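Local coordinates for ssDNA binding protein (PDB 4PSN) that binds single-stranded DNA, which it appears to entrap in a tunnel system formed between its subunits, at residues V134-Y139 with A150-P155; E159-G164 with R176-V181. One frame throughout, in Å; residues are numbered along the deposited sequence.

Interaction 1 (V134-Y139 with A150-P155)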
ATOM      1  N   VAL C 134      20.946  36.125  16.948  1.00 28.67           N
ATOM      2  CA  VAL C 134      22.377  36.215  16.683  1.00 30.70           C
ATOM      3  C   VAL C 134      22.675  36.975  15.393  1.00 31.46           C
ATOM      4  O   VAL C 134      23.810  36.993  14.930  1.00 33.24           O
ATOM      5  CB  VAL C 134      23.032  34.821  16.659  1.00 37.92           C
ATOM      6  CG1 VAL C 134      22.840  34.138  18.001  1.00 41.36           C
ATOM      7  CG2 VAL C 134      22.430  33.968  15.561  1.00 41.53           C
ATOM      8  N   GLY C 135      21.645  37.589  14.809  1.00 32.09           N
ATOM      9  CA  GLY C 135      21.815  38.415  13.622  1.00 33.50           C
ATOM     10  C   GLY C 135      21.794  37.748  12.245  1.00 29.65           C
ATOM     11  O   GLY C 135      22.247  38.352  11.271  1.00 28.04           O
ATOM     12  N   ASP C 136      21.285  36.519  12.146  1.00 22.91           N
ATOM     13  CA  ASP C 136      21.032  35.937  10.832  1.00 22.51           C
ATOM     14  C   ASP C 136      19.836  36.683  10.251  1.00 23.85           C
ATOM     15  O   ASP C 136      18.993  37.171  10.996  1.00 26.84           O
ATOM     16  CB  ASP C 136      20.651  34.446  10.903  1.00 21.33           C
ATOM     17  CG  ASP C 136      21.562  33.633  11.802  1.00 38.18           C
ATOM     18  OD1 ASP C 136      22.596  33.133  11.320  1.00 41.91           O
ATOM     19  OD2 ASP C 136      21.218  33.456  12.986  1.00 46.22           O
ATOM     20  N   VAL C 137      19.738  36.736   8.927  1.00 20.30           N
ATOM     21  CA  VAL C 137      18.582  37.347   8.276  1.00 22.12           C
ATOM     22  C   VAL C 137      17.684  36.261   7.670  1.00 22.72           C
ATOM     23  O   VAL C 137      18.159  35.378   6.958  1.00 19.20           O
ATOM     24  CB  VAL C 137      19.010  38.330   7.180  1.00 23.29           C
ATOM     25  CG1 VAL C 137      17.788  39.122   6.675  1.00 23.33           C
ATOM     26  CG2 VAL C 137      20.073  39.264   7.725  1.00 31.47           C
ATOM     27  N   VAL C 138      16.387  36.339   7.948  1.00 21.71           N
ATOM     28  CA  VAL C 138      15.432  35.340   7.473  1.00 21.20           C
ATOM     29  C   VAL C 138      14.477  35.914   6.428  1.00 20.35           C
ATOM     30  O   VAL C 138      13.902  36.985   6.625  1.00 22.32           O
ATOM     31  CB  VAL C 138      14.629  34.729   8.642  1.00 22.33           C
ATOM     32  CG1 VAL C 138      13.463  33.881   8.127  1.00 20.73           C
ATOM     33  CG2 VAL C 138      15.553  33.894   9.522  1.00 21.93           C
ATOM     34  N   TYR C 139      14.335  35.195   5.320  1.00 19.01           N
ATOM     35  CA  TYR C 139      13.448  35.587   4.230  1.00 14.92           C
ATOM     36  C   TYR C 139      12.424  34.505   4.000  1.00 20.85           C
ATOM     37  O   TYR C 139      12.737  33.310   4.076  1.00 20.30           O
ATOM     38  CB  TYR C 139      14.226  35.767   2.915  1.00 16.92           C
ATOM     39  CG  TYR C 139      15.270  36.828   2.977  1.00 23.03           C
ATOM     40  CD1 TYR C 139      15.022  38.115   2.498  1.00 25.78           C
ATOM     41  CD2 TYR C 139      16.506  36.554   3.522  1.00 17.98           C
ATOM     42  CE1 TYR C 139      15.985  39.095   2.562  1.00 23.44           C
ATOM     43  CE2 TYR C 139      17.462  37.511   3.588  1.00 20.15           C
ATOM     44  CZ  TYR C 139      17.202  38.784   3.117  1.00 26.49           C
ATOM     45  OH  TYR C 139      18.188  39.732   3.197  1.00 27.89           O
ATOM     46  N   ALA C 150      11.523  29.192   3.019  1.00 17.76           N
ATOM     47  CA  ALA C 150      12.279  30.162   3.790  1.00 14.68           C
ATOM     48  C   ALA C 150      13.761  29.982   3.552  1.00 13.83           C
ATOM     49  O   ALA C 150      14.220  28.893   3.205  1.00 16.46           O
ATOM     50  CB  ALA C 150      11.978  30.032   5.293  1.00 20.02           C
ATOM     51  N   LEU C 151      14.503  31.052   3.792  1.00 17.53           N
ATOM     52  CA  LEU C 151      15.920  31.059   3.543  1.00 19.37           C
ATOM     53  C   LEU C 151      16.515  31.755   4.737  1.00 18.80           C
ATOM     54  O   LEU C 151      15.918  32.680   5.254  1.00 21.68           O
ATOM     55  CB  LEU C 151      16.155  31.906   2.302  1.00 26.84           C
ATOM     56  CG  LEU C 151      17.564  32.008   1.782  1.00 38.12           C
ATOM     57  CD1 LEU C 151      17.665  31.126   0.567  1.00 43.08           C
ATOM     58  CD2 LEU C 151      17.847  33.441   1.426  1.00 41.21           C
ATOM     59  N   ILE C 152      17.690  31.328   5.173  1.00 17.61           N
ATOM     60  CA  ILE C 152      18.358  32.039   6.247  1.00 19.99           C
ATOM     61  C   ILE C 152      19.773  32.392   5.829  1.00 17.39           C
ATOM     62  O   ILE C 152      20.502  31.572   5.281  1.00 17.60           O
ATOM     63  CB  ILE C 152      18.348  31.230   7.570  1.00 21.63           C
ATOM     64  CG1 ILE C 152      19.086  31.995   8.676  1.00 24.24           C
ATOM     65  CG2 ILE C 152      18.956  29.828   7.368  1.00 20.94           C
ATOM     66  CD1 ILE C 152      18.782  31.420  10.071  1.00 23.12           C
ATOM     67  N   VAL C 153      20.153  33.632   6.084  1.00 16.10           N
ATOM     68  CA  VAL C 153      21.446  34.133   5.659  1.00 17.74           C
ATOM     69  C   VAL C 153      22.271  34.578   6.857  1.00 17.48           C
ATOM     70  O   VAL C 153      21.834  35.414   7.659  1.00 20.87           O
ATOM     71  CB  VAL C 153      21.262  35.342   4.715  1.00 22.54           C
ATOM     72  CG1 VAL C 153      22.637  35.928   4.318  1.00 19.22           C
ATOM     73  CG2 VAL C 153      20.489  34.903   3.480  1.00 19.29           C
ATOM     74  N   THR C 154      23.472  34.029   6.982  1.00 18.64           N
ATOM     75  CA  THR C 154      24.352  34.417   8.080  1.00 22.60           C
ATOM     76  C   THR C 154      25.510  35.248   7.543  1.00 20.51           C
ATOM     77  O   THR C 154      26.370  34.733   6.844  1.00 24.88           O
ATOM     78  CB  THR C 154      24.940  33.178   8.813  1.00 32.81           C
ATOM     79  OG1 THR C 154      23.886  32.284   9.191  1.00 32.41           O
ATOM     80  CG2 THR C 154      25.719  33.610  10.064  1.00 31.22           C
ATOM     81  N   PRO C 155      25.531  36.540   7.858  1.00 23.60           N
ATOM     82  CA  PRO C 155      26.610  37.389   7.352  1.00 25.79           C
ATOM     83  C   PRO C 155      27.931  37.002   8.002  1.00 26.22           C
ATOM     84  O   PRO C 155      28.006  36.787   9.213  1.00 26.36           O
ATOM     85  CB  PRO C 155      26.179  38.803   7.780  1.00 29.42           C
ATOM     86  CG  PRO C 155      24.689  38.690   8.030  1.00 28.62           C
ATOM     87  CD  PRO C 155      24.491  37.310   8.561  1.00 29.83           C
TER

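Interaction 2 (E159-G164 with R176-V181)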
ATOM      1  N   GLU C 159      31.297  37.991   3.243  1.00 19.50           N
ATOM      2  CA  GLU C 159      30.728  36.752   2.747  1.00 20.44           C
ATOM      3  C   GLU C 159      29.481  36.424   3.548  1.00 23.84           C
ATOM      4  O   GLU C 159      29.189  37.082   4.547  1.00 22.06           O
ATOM      5  CB  GLU C 159      31.726  35.605   2.925  1.00 22.19           C
ATOM      6  CG  GLU C 159      33.014  35.747   2.153  1.00 28.27           C
ATOM      7  CD  GLU C 159      33.895  34.519   2.298  1.00 41.14           C
ATOM      8  OE1 GLU C 159      34.538  34.368   3.363  1.00 43.63           O
ATOM      9  OE2 GLU C 159      33.931  33.696   1.351  1.00 44.67           O
ATOM     10  N   ALA C 160      28.771  35.377   3.134  1.00 17.93           N
ATOM     11  CA  ALA C 160      27.624  34.916   3.900  1.00 20.58           C
ATOM     12  C   ALA C 160      27.407  33.420   3.688  1.00 20.88           C
ATOM     13  O   ALA C 160      27.742  32.881   2.641  1.00 20.99           O
ATOM     14  CB  ALA C 160      26.356  35.701   3.501  1.00 18.96           C
ATOM     15  N   LEU C 161      26.833  32.766   4.689  1.00 16.37           N
ATOM     16  CA  LEU C 161      26.320  31.417   4.532  1.00 17.76           C
ATOM     17  C   LEU C 161      24.828  31.513   4.241  1.00 25.02           C
ATOM     18  O   LEU C 161      24.112  32.285   4.889  1.00 21.10           O
ATOM     19  CB  LEU C 161      26.531  30.639   5.819  1.00 21.44           C
ATOM     20  CG  LEU C 161      27.983  30.571   6.277  1.00 24.42           C
ATOM     21  CD1 LEU C 161      28.086  29.885   7.625  1.00 24.06           C
ATOM     22  CD2 LEU C 161      28.820  29.841   5.252  1.00 27.76           C
ATOM     23  N   VAL C 162      24.363  30.728   3.273  1.00 19.28           N
ATOM     24  CA  VAL C 162      22.967  30.724   2.898  1.00 23.09           C
ATOM     25  C   VAL C 162      22.468  29.289   2.923  1.00 25.62           C
ATOM     26  O   VAL C 162      23.147  28.388   2.442  1.00 23.92           O
ATOM     27  CB  VAL C 162      22.783  31.265   1.474  1.00 19.73           C
ATOM     28  CG1 VAL C 162      21.311  31.305   1.127  1.00 25.97           C
ATOM     29  CG2 VAL C 162      23.387  32.664   1.368  1.00 26.88           C
ATOM     30  N   ARG C 163      21.295  29.075   3.506  1.00 17.90           N
ATOM     31  CA  ARG C 163      20.620  27.782   3.386  1.00 19.09           C
ATOM     32  C   ARG C 163      19.119  27.990   3.437  1.00 16.67           C
ATOM     33  O   ARG C 163      18.659  29.053   3.821  1.00 15.56           O
ATOM     34  CB  ARG C 163      21.079  26.761   4.449  1.00 25.26           C
ATOM     35  CG  ARG C 163      21.148  27.236   5.885  1.00 31.42           C
ATOM     36  CD  ARG C 163      22.345  28.165   6.071  1.00 43.00           C
ATOM     37  NE  ARG C 163      22.780  28.297   7.456  1.00 43.61           N
ATOM     38  CZ  ARG C 163      23.036  29.462   8.045  1.00 44.33           C
ATOM     39  NH1 ARG C 163      23.440  29.491   9.309  1.00 52.90           N
ATOM     40  NH2 ARG C 163      22.884  30.601   7.373  1.00 29.92           N
ATOM     41  N   GLY C 164      18.354  26.994   3.037  1.00 18.28           N
ATOM     42  CA  GLY C 164      16.918  27.187   3.009  1.00 19.81           C
ATOM     43  C   GLY C 164      16.226  26.021   2.370  1.00 16.23           C
ATOM     44  O   GLY C 164      16.857  25.011   2.081  1.00 15.27           O
ATOM     45  N   ARG C 176      24.013  24.387   3.200  1.00 28.40           N
ATOM     46  CA  ARG C 176      24.937  25.469   3.532  1.00 31.78           C
ATOM     47  C   ARG C 176      25.812  25.847   2.331  1.00 29.97           C
ATOM     48  O   ARG C 176      26.515  25.019   1.755  1.00 29.58           O
ATOM     49  CB  ARG C 176      25.809  25.125   4.741  1.00 34.95           C
ATOM     50  CG  ARG C 176      26.706  26.297   5.144  1.00 38.28           C
ATOM     51  CD  ARG C 176      27.849  25.907   6.083  1.00 38.08           C
ATOM     52  NE  ARG C 176      27.414  25.827   7.473  1.00 38.60           N
ATOM     53  CZ  ARG C 176      28.232  25.909   8.516  1.00 40.77           C
ATOM     54  NH1 ARG C 176      27.741  25.826   9.744  1.00 44.27           N
ATOM     55  NH2 ARG C 176      29.538  26.081   8.329  1.00 36.71           N
ATOM     56  N   THR C 177      25.751  27.111   1.945  1.00 23.60           N
ATOM     57  CA  THR C 177      26.473  27.573   0.776  1.00 26.89           C
ATOM     58  C   THR C 177      27.132  28.887   1.138  1.00 26.87           C
ATOM     59  O   THR C 177      26.475  29.792   1.655  1.00 26.30           O
ATOM     60  CB  THR C 177      25.501  27.798  -0.405  1.00 32.29           C
ATOM     61  OG1 THR C 177      24.819  26.577  -0.696  1.00 37.11           O
ATOM     62  CG2 THR C 177      26.248  28.259  -1.642  1.00 31.17           C
ATOM     63  N   ARG C 178      28.427  29.005   0.871  1.00 23.03           N
ATOM     64  CA  ARG C 178      29.131  30.235   1.208  1.00 21.91           C
ATOM     65  C   ARG C 178      29.272  31.093  -0.028  1.00 25.56           C
ATOM     66  O   ARG C 178      29.697  30.612  -1.071  1.00 29.44           O
ATOM     67  CB  ARG C 178      30.492  29.953   1.843  1.00 26.19           C
ATOM     68  CG  ARG C 178      31.269  31.220   2.184  1.00 31.14           C
ATOM     69  CD  ARG C 178      32.377  30.962   3.218  1.00 32.17           C
ATOM     70  NE  ARG C 178      33.196  29.808   2.858  1.00 42.92           N
ATOM     71  CZ  ARG C 178      34.325  29.869   2.158  1.00 47.47           C
ATOM     72  NH1 ARG C 178      34.792  31.042   1.736  1.00 54.07           N
ATOM     73  NH2 ARG C 178      34.992  28.754   1.884  1.00 36.64           N
ATOM     74  N   VAL C 179      28.908  32.368   0.089  1.00 19.36           N
ATOM     75  CA  VAL C 179      28.875  33.255  -1.074  1.00 23.55           C
ATOM     76  C   VAL C 179      29.541  34.568  -0.715  1.00 23.82           C
ATOM     77  O   VAL C 179      29.583  34.954   0.458  1.00 23.06           O
ATOM     78  CB  VAL C 179      27.423  33.541  -1.541  1.00 28.13           C
ATOM     79  CG1 VAL C 179      26.728  32.254  -1.955  1.00 24.58           C
ATOM     80  CG2 VAL C 179      26.627  34.245  -0.439  1.00 25.19           C
ATOM     81  N   GLN C 180      30.062  35.257  -1.721  1.00 23.11           N
ATOM     82  CA  GLN C 180      30.708  36.547  -1.492  1.00 25.39           C
ATOM     83  C   GLN C 180      29.684  37.662  -1.630  1.00 28.77           C
ATOM     84  O   GLN C 180      28.996  37.753  -2.641  1.00 32.91           O
ATOM     85  CB  GLN C 180      31.838  36.770  -2.498  1.00 32.01           C
ATOM     86  CG  GLN C 180      32.763  37.934  -2.115  1.00 39.67           C
ATOM     87  CD  GLN C 180      33.906  38.134  -3.094  1.00 44.85           C
ATOM     88  OE1 GLN C 180      33.924  37.548  -4.176  1.00 43.62           O
ATOM     89  NE2 GLN C 180      34.869  38.965  -2.716  1.00 46.52           N
ATOM     90  N   VAL C 181      29.584  38.509  -0.613  1.00 25.28           N
ATOM     91  CA  VAL C 181      28.617  39.594  -0.611  1.00 26.75           C
ATOM     92  C   VAL C 181      28.857  40.539   0.575  1.00 31.13           C
ATOM     93  O   VAL C 181      29.084  40.080   1.703  1.00 31.06           O
ATOM     94  CB  VAL C 181      27.184  39.025  -0.526  1.00 25.34           C
ATOM     95  CG1 VAL C 181      27.025  38.231   0.745  1.00 22.64           C
ATOM     96  CG2 VAL C 181      26.144  40.156  -0.594  1.00 31.36           C
TER
HETATM   97  O   HOH W   1      28.294  39.868   4.301  1.00 31.19           O

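Interaction 1 (V134-Y139 with A150-P155)
The phenol ring of Tyr139 crosses Leu151 and Val153 obliquely. Its CD2 is 4.0 Å from Leu151 CD2, and the next ring atom, CE2, reaches Val153 CG2. Val126 and Lys128 of strand 125-131 also touch Tyr139, as do Ile186 and Val190 of helix 186-198. The hydroxyl is hydrogen-bonded to Asp187. The other flat group is the carboxylate of Asp136. Thr154 OG1 donates to the anti lone pair of Asp136 OD1, the one away from OD2, at 2.6 Å. The two side chains lie side by side and point the same way. Asp136 CG stands anti to its own carbonyl carbon (chi1 -47°), which sets the carboxylate alongside the Thr154 side chain. Asp136 OD2 is held by Thr132 OG1 and by a salt bridge to Arg176 of the second subunit. Ile152 CD1 packs against Asp136 CB at 3.7 Å. An alanine in place of Asp136 would probably leave Arg176 of the second subunit without this charge partner and Thr154 OG1 without this acceptor. On the face carrying Ile152, Val138 CG2 meets Ile152 CG1 at 4.1 Å. Ile216 of helix 206-218 touches both side chains. The backbones are joined by two reciprocal pairs of hydrogen bonds. Val137 N bonds Val153 O and Val153 N bonds Val137 O, each at 2.8 Å. Tyr139 N reaches Leu151 O in a nearly straight bond (174° at the hydrogen), and Leu151 N returns to Tyr139 O. Between these pairs, Val138 and Ile152 form a non-hydrogen-bonded pair. Helix 186-198 touches the face carrying Tyr139 and Val153, and helix 206-218 the face carrying Val138 and Ile152. The arrangement is that of an antiparallel beta hairpin, strands 137-143 and 146-155, in the sheet of the C-terminal domain.

Interaction 2 (E159-G164 with R176-V181)
Arg178 NH1 donates to Glu159 OE2 at 2.8 Å in a salt bridge. The acid is met on its syn side and lies near the guanidinium plane. The two flat groups are turned 84° apart. On the sheet face that carries Glu159 and Arg178, Leu161 CD2 rests on Arg178 CB at 3.8 Å. Leu161 CD1 lies over one face of the Arg176 guanidinium, offset toward its rim. On the sheet face carrying Ala160 and Val162, Val162 CG2 meets Val179 CG2 at 4.0 Å; Ala160 CB also touches Val181 CG1. Strands 159-166 and 172-180 form an antiparallel beta hairpin. Ala160 pairs with Val179 and Val162 with Thr177, each through two backbone hydrogen bonds. Between them, Leu161 and Arg178 make a non-hydrogen-bonded pair. At the strand end a water donates to Glu159 O and, at 2.7 Å, to Val181 O. Further out, Phe189 of helix 186-198 touches Val179 and Val181. Arg178 bends at chi3 (49°), which turns NE off the line of its extended CB-CG-CD chain. Arg178 and Arg176 both form salt bridges to the second subunit: Arg178 NH2 with its Asp133, and Arg176 NH2 with its Asp136.

Interactions 1 and 2 come in series along the chain, and their centres are about 10 Å apart. Both lie in the antiparallel sheet of the C-terminal domain, where strands 146-155 and 159-166 are neighbours. That shared border joins the two hairpins. Thr154 N and Leu161 O make a probable backbone hydrogen bond at 2.8 Å, and Thr154 OG1 probably accepts one from Arg163 NH2. Leu151 CD1 also packs on Val162 CG1 across the border. Helix 186-198 touches both contacts. Both also reach the second subunit, where the acids of one copy meet arginines of the other. This part of the sheet therefore helps to form a subunit interface.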